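Local coordinates for probable low molecular weight protein-tyrosine-phosphatase AmsI (Erwinia amylovora, PDB 4D74), which probably dephosphorylates protein phosphotyrosine and may be required for production of amylovoran, an exopolysaccharide virulence factor of the fire blight bacterium, at residues 29-34 and 102-107; 57-62 and 90-95; 94-99 and 117-122. The protein carries 1 engineered substitution. All coordinates share one frame; numbering follows the deposited sequence.

How the interactions relate
Interaction 1 pairs the two inner strands of the four-stranded parallel sheet. Interaction 2 lies on the neighbouring outermost strand, 57-62, and its centre is about 10 Å from that of interaction 1. The two are joined by backbone bonds such as Val33 N to Ala59 O, 2.9 Å. Leu94 belongs to interactions 2 and 3 and reaches interaction 1 as well: its CD1 is 3.5 Å from Leu32 CD2. Interaction 3 joins the two helices that flank strand 104-107 in the chain. The probable nucleophile Cys35 directly follows segment 29-34. The side chain of Cys35 is about 6 Å from Gly62 and about 9 Å from the side chain of Leu94.

Interaction 1: residues 29-34 and 102-107; sequences NSILVV and SDLILV
Asp103 OD2 is gripped by two backbone N-H groups at the start of the strand pair. Asn29 N donates to Asp103 OD2 at 2.6 Å and meets the anti lone pair of that oxygen. Ser30 N donates to Asp103 OD2 at 3.3 Å, from above the carboxylate plane. The carboxylate faces these donors because CG of Asp103 stands beside its own backbone N (chi1 -66°). Ser30 OG accepts from Asp103 N at 3.1 Å, and Ser30 O takes only weak bonds from Asp103 N and Leu104 N. Beyond this the strands run parallel with straight bonds: Leu32 N to Leu104 O, Leu106 N to Leu32 O and Val34 N to Leu106 O.

On one face, CG2 of Ile31 meets CD1 of Leu106 at 3.9 Å. On the other, Val34 and Ile105 lie side by side, their CG2 atoms 3.8 Å apart. There, too, CB of Leu32 rests on Ser102 OG at 3.4 Å, while that hydroxyl is hydrogen-bonded to Met98 O.

Strand 57-62 pairs with the other edge of strand 30-35, and strand 127-129 packs beside 104-107. Helix 41-52 covers the Ile31, Val33 and Leu106 face through Leu49. Helix 111-119 covers Val34 and Val107 through Val116.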
loop_
_atom_site.group_PDB
_atom_site.type_symbol
_atom_site.label_atom_id
_atom_site.label_comp_id
_atom_site.label_asym_id
_atom_site.label_seq_id
_atom_site.Cartn_x
_atom_site.Cartn_y
_atom_site.Cartn_z
ATOM N N ASN A 29 6.021 16.723 -4.867
ATOM C CA ASN A 29 7.203 17.507 -5.220
ATOM C C ASN A 29 8.372 17.114 -4.344
ATOM O O ASN A 29 9.516 17.265 -4.743
ATOM C CB ASN A 29 6.886 19.007 -5.075
ATOM C CG ASN A 29 5.832 19.493 -6.069
ATOM O OD1 ASN A 29 4.820 20.108 -5.686
ATOM N ND2 ASN A 29 6.064 19.225 -7.337
ATOM N N SER A 30 8.047 16.617 -3.143
ATOM C CA SER A 30 9.035 16.262 -2.136
ATOM C C SER A 30 8.732 14.898 -1.529
ATOM O O SER A 30 7.561 14.579 -1.223
ATOM C CB SER A 30 9.102 17.307 -1.059
ATOM O OG SER A 30 7.907 17.459 -0.332
ATOM N N ILE A 31 9.798 14.156 -1.287
ATOM C CA ILE A 31 9.695 12.818 -0.659
ATOM C C ILE A 31 10.669 12.750 0.520
ATOM O O ILE A 31 11.827 13.130 0.362
ATOM C CB ILE A 31 9.988 11.688 -1.630
ATOM C CG1 ILE A 31 9.053 11.810 -2.857
ATOM C CG2 ILE A 31 9.813 10.349 -0.939
ATOM C CD1 ILE A 31 9.398 10.857 -3.949
ATOM N N LEU A 32 10.195 12.255 1.649
ATOM C CA LEU A 32 11.030 12.101 2.836
ATOM C C LEU A 32 11.095 10.629 3.192
ATOM O O LEU A 32 10.069 10.015 3.423
ATOM C CB LEU A 32 10.452 12.901 3.983
ATOM C CG LEU A 32 11.213 12.899 5.314
ATOM C CD1 LEU A 32 12.560 13.598 5.100
ATOM C CD2 LEU A 32 10.360 13.520 6.377
ATOM N N VAL A 33 12.291 10.099 3.244
ATOM C CA VAL A 33 12.502 8.687 3.606
ATOM C C VAL A 33 12.899 8.613 5.102
ATOM O O VAL A 33 13.899 9.240 5.524
ATOM C CB VAL A 33 13.571 8.029 2.729
ATOM C CG1 VAL A 33 13.723 6.551 3.097
ATOM C CG2 VAL A 33 13.248 8.205 1.247
ATOM N N VAL A 34 12.160 7.848 5.892
ATOM C CA VAL A 34 12.361 7.848 7.345
ATOM C C VAL A 34 12.671 6.469 7.890
ATOM O O VAL A 34 11.980 5.517 7.579
ATOM C CB VAL A 34 11.099 8.381 8.042
ATOM C CG1 VAL A 34 11.201 8.254 9.559
ATOM C CG2 VAL A 34 10.841 9.814 7.649
ATOM N N SER A 102 6.669 17.592 3.757
ATOM C CA SER A 102 6.896 16.583 2.738
ATOM C C SER A 102 5.590 16.125 2.132
ATOM O O SER A 102 4.645 15.912 2.848
ATOM C CB SER A 102 7.553 15.360 3.391
ATOM O OG SER A 102 8.728 15.772 4.077
ATOM N N ASP A 103 5.567 15.873 0.829
ATOM C CA ASP A 103 4.329 15.434 0.187
ATOM C C ASP A 103 4.126 13.927 0.339
ATOM O O ASP A 103 2.996 13.429 0.252
ATOM C CB ASP A 103 4.347 15.748 -1.307
ATOM C CG ASP A 103 4.351 17.234 -1.603
ATOM O OD1 ASP A 103 3.674 17.965 -0.853
ATOM O OD2 ASP A 103 5.000 17.632 -2.602
ATOM N N LEU A 104 5.210 13.188 0.524
ATOM C CA LEU A 104 5.120 11.729 0.686
ATOM C C LEU A 104 6.212 11.334 1.693
ATOM O O LEU A 104 7.357 11.794 1.551
ATOM C CB LEU A 104 5.361 11.058 -0.651
ATOM C CG LEU A 104 5.437 9.545 -0.729
ATOM C CD1 LEU A 104 4.106 8.951 -0.311
ATOM C CD2 LEU A 104 5.817 9.147 -2.146
ATOM N N ILE A 105 5.857 10.513 2.686
ATOM C CA ILE A 105 6.787 10.046 3.698
ATOM C C ILE A 105 6.858 8.520 3.560
ATOM O O ILE A 105 5.812 7.861 3.579
ATOM C CB ILE A 105 6.338 10.412 5.107
ATOM C CG1 ILE A 105 6.142 11.962 5.220
ATOM C CG2 ILE A 105 7.332 9.877 6.126
ATOM C CD1 ILE A 105 5.490 12.364 6.521
ATOM N N LEU A 106 8.055 8.003 3.403
ATOM C CA LEU A 106 8.248 6.558 3.164
ATOM C C LEU A 106 9.034 5.949 4.316
ATOM O O LEU A 106 10.116 6.435 4.671
ATOM C CB LEU A 106 8.972 6.286 1.870
ATOM C CG LEU A 106 8.297 6.845 0.603
ATOM C CD1 LEU A 106 9.141 6.570 -0.611
ATOM C CD2 LEU A 106 6.886 6.332 0.411
ATOM N N VAL A 107 8.501 4.884 4.885
ATOM C CA VAL A 107 9.118 4.158 6.007
ATOM C C VAL A 107 9.401 2.724 5.588
ATOM O O VAL A 107 8.828 2.191 4.641
ATOM C CB VAL A 107 8.311 4.176 7.302
ATOM C CG1 VAL A 107 8.089 5.622 7.719
ATOM C CG2 VAL A 107 6.977 3.485 7.124
#

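Interaction 2: residues 57-62 and 90-95; sequences KIASAG and VAQQLT
Gln92 and Gly62 join the loop 90-95 to the end of strand 57-62. Gly62 N gives a bond of 2.9 Å to Gln92 O, and Leu94 N returns one of 2.9 Å to Gly62 O. The first runs close to the C=O direction. The second is straight at its hydrogen, but its donor stands above the carbonyl plane. Together they make a single bridge between Gly62 and Gln93.

The tight part is on the Leu94 side. CB of Ala61 points to the loop and sits 3.9 Å from Leu94 CA and 4.0 Å from Leu94 CD1. CB of Leu94 lies 3.6 Å from Gly62 O. The Leu94 side chain continues onto Leu32 and Val34 of the next strand.

The more open side is that of the partly exposed Gln92. With CG between the backbone N and the carbonyl carbon (chi1 69°) and the chain extended beyond it, the side chain runs back along the strand. Gln92 NE2 reaches Ser60 O at 2.9 Å with an N-H...O angle of 174°. The acceptor lies in the amide plane, so this bond holds the amide's rotation. Gln93 turns its CB away from the strand. Its amide bridges the backbone of Leu63, Ala65 and Leu94.

Asn38 binds both Gln92 N and Ser60 OG, and Glu46 also binds Ser60 OG. A sulfate ion, probably from the crystallisation liquor, lies about 5 Å from Gly62. This is consistent with the wall of the phosphate pocket in low molecular weight tyrosine phosphatases, whose C-x5-R P-loop, here probably Cys35 to Arg41, leaves the end of adjacent strand 30-35.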
loop_
_atom_site.group_PDB
_atom_site.type_symbol
_atom_site.label_atom_id
_atom_site.label_comp_id
_atom_site.label_asym_id
_atom_site.label_seq_id
_atom_site.Cartn_x
_atom_site.Cartn_y
_atom_site.Cartn_z
ATOM N N LYS A 57 12.805 17.241 -4.726
ATOM C CA LYS A 57 13.369 17.376 -3.396
ATOM C C LYS A 57 13.205 16.028 -2.671
ATOM O O LYS A 57 12.094 15.638 -2.358
ATOM C CB LYS A 57 12.689 18.466 -2.607
ATOM C CG LYS A 57 13.568 18.968 -1.462
ATOM C CD LYS A 57 13.103 18.443 -0.118
ATOM C CE LYS A 57 14.248 18.213 0.864
ATOM N NZ LYS A 57 14.699 19.460 1.544
ATOM N N ILE A 58 14.311 15.368 -2.402
ATOM C CA ILE A 58 14.312 14.074 -1.759
ATOM C C ILE A 58 15.243 14.210 -0.559
ATOM O O ILE A 58 16.392 14.675 -0.702
ATOM C CB ILE A 58 14.856 12.957 -2.645
ATOM C CG1 ILE A 58 14.260 12.972 -4.063
ATOM C CG2 ILE A 58 14.635 11.599 -1.953
ATOM C CD1 ILE A 58 12.813 12.631 -4.155
ATOM N N ALA A 59 14.771 13.825 0.620
ATOM C CA ALA A 59 15.620 13.851 1.834
ATOM C C ALA A 59 15.289 12.657 2.721
ATOM O O ALA A 59 14.393 11.850 2.390
ATOM C CB ALA A 59 15.352 15.125 2.618
ATOM N N SER A 60 16.001 12.543 3.835
ATOM C CA SER A 60 15.748 11.474 4.760
ATOM C C SER A 60 15.961 11.976 6.169
ATOM O O SER A 60 16.582 13.026 6.379
ATOM C CB SER A 60 16.636 10.269 4.474
ATOM O OG SER A 60 18.036 10.544 4.585
ATOM N N ALA A 61 15.398 11.256 7.125
ATOM C CA ALA A 61 15.521 11.642 8.514
ATOM C C ALA A 61 15.324 10.431 9.372
ATOM O O ALA A 61 14.849 9.393 8.899
ATOM C CB ALA A 61 14.507 12.689 8.865
ATOM N N GLY A 62 15.692 10.550 10.646
ATOM C CA GLY A 62 15.604 9.413 11.534
ATOM C C GLY A 62 14.693 9.710 12.701
ATOM O O GLY A 62 14.736 10.790 13.298
ATOM N N VAL A 90 24.359 13.723 5.922
ATOM C CA VAL A 90 24.411 14.194 7.317
ATOM C C VAL A 90 23.094 13.800 7.999
ATOM O O VAL A 90 22.000 14.305 7.662
ATOM C CB VAL A 90 24.633 15.715 7.392
ATOM C CG1 VAL A 90 24.726 16.175 8.841
ATOM C CG2 VAL A 90 25.921 16.080 6.625
ATOM N N ALA A 91 23.187 12.863 8.944
ATOM C CA ALA A 91 21.998 12.375 9.584
ATOM C C ALA A 91 21.289 13.466 10.360
ATOM O O ALA A 91 21.913 14.323 10.978
ATOM C CB ALA A 91 22.349 11.193 10.475
ATOM N N GLN A 92 19.951 13.474 10.277
ATOM C CA GLN A 92 19.141 14.454 10.953
ATOM C C GLN A 92 17.930 13.833 11.643
ATOM O O GLN A 92 17.363 12.865 11.148
ATOM C CB GLN A 92 18.719 15.554 9.950
ATOM C CG GLN A 92 17.738 15.112 8.887
ATOM C CD GLN A 92 17.331 16.238 7.952
ATOM O OE1 GLN A 92 17.485 17.436 8.252
ATOM N NE2 GLN A 92 16.792 15.849 6.792
ATOM N N GLN A 93 17.520 14.437 12.741
ATOM C CA GLN A 93 16.337 14.039 13.458
ATOM C C GLN A 93 15.055 14.465 12.781
ATOM O O GLN A 93 14.922 15.613 12.377
ATOM C CB GLN A 93 16.366 14.649 14.874
ATOM C CG GLN A 93 15.148 14.375 15.717
ATOM C CD GLN A 93 14.897 12.907 15.968
ATOM O OE1 GLN A 93 15.833 12.157 16.264
ATOM N NE2 GLN A 93 13.650 12.495 15.862
ATOM N N LEU A 94 14.116 13.527 12.657
ATOM C CA LEU A 94 12.781 13.843 12.128
ATOM C C LEU A 94 12.034 14.792 13.058
ATOM O O LEU A 94 11.948 14.545 14.245
ATOM C CB LEU A 94 11.924 12.589 12.022
ATOM C CG LEU A 94 10.562 12.813 11.345
ATOM C CD1 LEU A 94 10.663 13.248 9.892
ATOM C CD2 LEU A 94 9.771 11.506 11.408
ATOM N N THR A 95 11.468 15.850 12.472
ATOM C CA THR A 95 10.663 16.813 13.186
ATOM C C THR A 95 9.247 16.859 12.604
ATOM O O THR A 95 8.999 16.399 11.472
ATOM C CB THR A 95 11.265 18.212 13.096
ATOM O OG1 THR A 95 11.212 18.661 11.752
ATOM C CG2 THR A 95 12.684 18.240 13.591
#

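Interaction 3: residues 94-99 and 117-122; sequences LTADMC and CRINPS
Ile119, the last residue of helix 111-119, and Asn120 just after it meet the first turn of helix 96-101. Ile119 touches with both branches: chi1 of -65° leaves CG2 anti to the backbone N. Ile119 CG2 presses on the backbone at the helix start, 3.5 Å from Ala96 N and 3.6 Å from Thr95 C. Ile119 CD1 ends the other branch and packs 3.9 Å from Leu94 CD2. Ala96 CB comes in over Ile119 O at 3.5 Å.

Next to this apolar patch, Asn120 makes the one hydrogen bond across the contact. Its ND2 donates to Ala96 O at 3.1 Å, with an N-H...O angle of 159°. The acceptor lies in the plane of the amide, but the donor stands above the plane of the Ala96 carbonyl. Asn120 CB rests on Cys99 CB at 3.8 Å.

A second shell fixes the asparagine. Its OD1 accepts from Ser122 N, closing an Asx turn, and from Ser122 OG at 2.7 Å. Both donors come from the same face of the amide plane. The amide is therefore held at both ends. In the partner segment, Thr95 is the N-cap of helix 96-101, with OG1 accepting from Met98 N.

Leu63 also touches Leu94 and Ile119. Helix 96-101 leads into strand 104-107, and helix 111-119 follows that strand. Met98, farther round helix 96-101, packs on Leu32 and Ala61 of the parallel sheet.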
loop_
_atom_site.group_PDB
_atom_site.type_symbol
_atom_site.label_atom_id
_atom_site.label_comp_id
_atom_site.label_asym_id
_atom_site.label_seq_id
_atom_site.Cartn_x
_atom_site.Cartn_y
_atom_site.Cartn_z
ATOM N N LEU A 94 14.116 13.527 12.657
ATOM C CA LEU A 94 12.781 13.843 12.128
ATOM C C LEU A 94 12.034 14.792 13.058
ATOM O O LEU A 94 11.948 14.545 14.245
ATOM C CB LEU A 94 11.924 12.589 12.022
ATOM C CG LEU A 94 10.562 12.813 11.345
ATOM C CD1 LEU A 94 10.663 13.248 9.892
ATOM C CD2 LEU A 94 9.771 11.506 11.408
ATOM N N THR A 95 11.468 15.850 12.472
ATOM C CA THR A 95 10.663 16.813 13.186
ATOM C C THR A 95 9.247 16.859 12.604
ATOM O O THR A 95 8.999 16.399 11.472
ATOM C CB THR A 95 11.265 18.212 13.096
ATOM O OG1 THR A 95 11.212 18.661 11.752
ATOM C CG2 THR A 95 12.684 18.240 13.591
ATOM N N ALA A 96 8.326 17.411 13.384
ATOM C CA ALA A 96 6.959 17.588 12.925
ATOM C C ALA A 96 6.871 18.468 11.675
ATOM O O ALA A 96 6.105 18.179 10.746
ATOM C CB ALA A 96 6.058 18.120 14.036
ATOM N N ASP A 97 7.685 19.522 11.651
ATOM C CA ASP A 97 7.775 20.370 10.478
ATOM C C ASP A 97 8.196 19.628 9.223
ATOM O O ASP A 97 7.644 19.874 8.163
ATOM C CB ASP A 97 8.769 21.531 10.700
ATOM C CG ASP A 97 8.349 22.476 11.799
ATOM O OD1 ASP A 97 7.144 22.520 12.144
ATOM O OD2 ASP A 97 9.247 23.199 12.325
ATOM N N MET A 98 9.202 18.740 9.311
ATOM C CA MET A 98 9.629 17.977 8.132
ATOM C C MET A 98 8.459 17.139 7.628
ATOM O O MET A 98 8.256 16.999 6.414
ATOM C CB MET A 98 10.784 17.021 8.453
ATOM C CG MET A 98 12.105 17.685 8.682
ATOM S SD MET A 98 13.257 16.398 9.252
ATOM C CE MET A 98 14.476 17.550 9.850
ATOM N N CYS A 99 7.711 16.579 8.559
ATOM C CA CYS A 99 6.565 15.725 8.189
ATOM C C CYS A 99 5.521 16.539 7.450
ATOM O O CYS A 99 4.983 16.121 6.418
ATOM C CB CYS A 99 5.943 15.083 9.424
ATOM S SG CYS A 99 6.983 13.850 10.226
ATOM N N CYS A 117 3.666 9.116 13.138
ATOM C CA CYS A 117 2.439 9.770 13.551
ATOM C C CYS A 117 2.491 10.298 15.013
ATOM O O CYS A 117 1.804 11.275 15.345
ATOM C CB CYS A 117 1.248 8.862 13.269
ATOM S SG CYS A 117 0.957 8.659 11.510
ATOM N N ARG A 118 3.339 9.718 15.843
ATOM C CA ARG A 118 3.598 10.293 17.166
ATOM C C ARG A 118 4.325 11.628 17.070
ATOM O O ARG A 118 4.067 12.520 17.863
ATOM C CB ARG A 118 4.367 9.321 18.051
ATOM C CG ARG A 118 3.504 8.139 18.487
ATOM C CD ARG A 118 4.082 7.397 19.681
ATOM N NE ARG A 118 3.927 8.174 20.922
ATOM C CZ ARG A 118 4.916 8.692 21.670
ATOM N NH1 ARG A 118 6.208 8.526 21.368
ATOM N NH2 ARG A 118 4.603 9.383 22.763
ATOM N N ILE A 119 5.255 11.760 16.127
ATOM C CA ILE A 119 5.911 13.053 15.868
ATOM C C ILE A 119 4.949 14.070 15.226
ATOM O O ILE A 119 4.907 15.260 15.621
ATOM C CB ILE A 119 7.208 12.862 15.053
ATOM C CG1 ILE A 119 8.205 12.072 15.918
ATOM C CG2 ILE A 119 7.754 14.218 14.613
ATOM C CD1 ILE A 119 9.572 11.792 15.342
ATOM N N ASN A 120 4.142 13.630 14.269
ATOM C CA ASN A 120 3.113 14.496 13.700
ATOM C C ASN A 120 1.859 13.694 13.373
ATOM O O ASN A 120 1.794 12.986 12.373
ATOM C CB ASN A 120 3.647 15.255 12.471
ATOM C CG ASN A 120 2.663 16.287 11.928
ATOM O OD1 ASN A 120 1.442 16.173 12.083
ATOM N ND2 ASN A 120 3.192 17.284 11.262
ATOM N N PRO A 121 0.834 13.788 14.231
ATOM C CA PRO A 121 -0.369 12.998 14.032
ATOM C C PRO A 121 -1.143 13.249 12.755
ATOM O O PRO A 121 -1.899 12.368 12.342
ATOM C CB PRO A 121 -1.210 13.316 15.287
ATOM C CG PRO A 121 -0.236 13.807 16.294
ATOM C CD PRO A 121 0.826 14.514 15.523
ATOM N N SER A 122 -0.920 14.365 12.057
ATOM C CA SER A 122 -1.724 14.685 10.890
ATOM C C SER A 122 -1.263 14.097 9.558
ATOM O O SER A 122 -1.898 14.343 8.544
ATOM C CB SER A 122 -1.831 16.210 10.716
ATOM O OG SER A 122 -0.595 16.789 10.375
#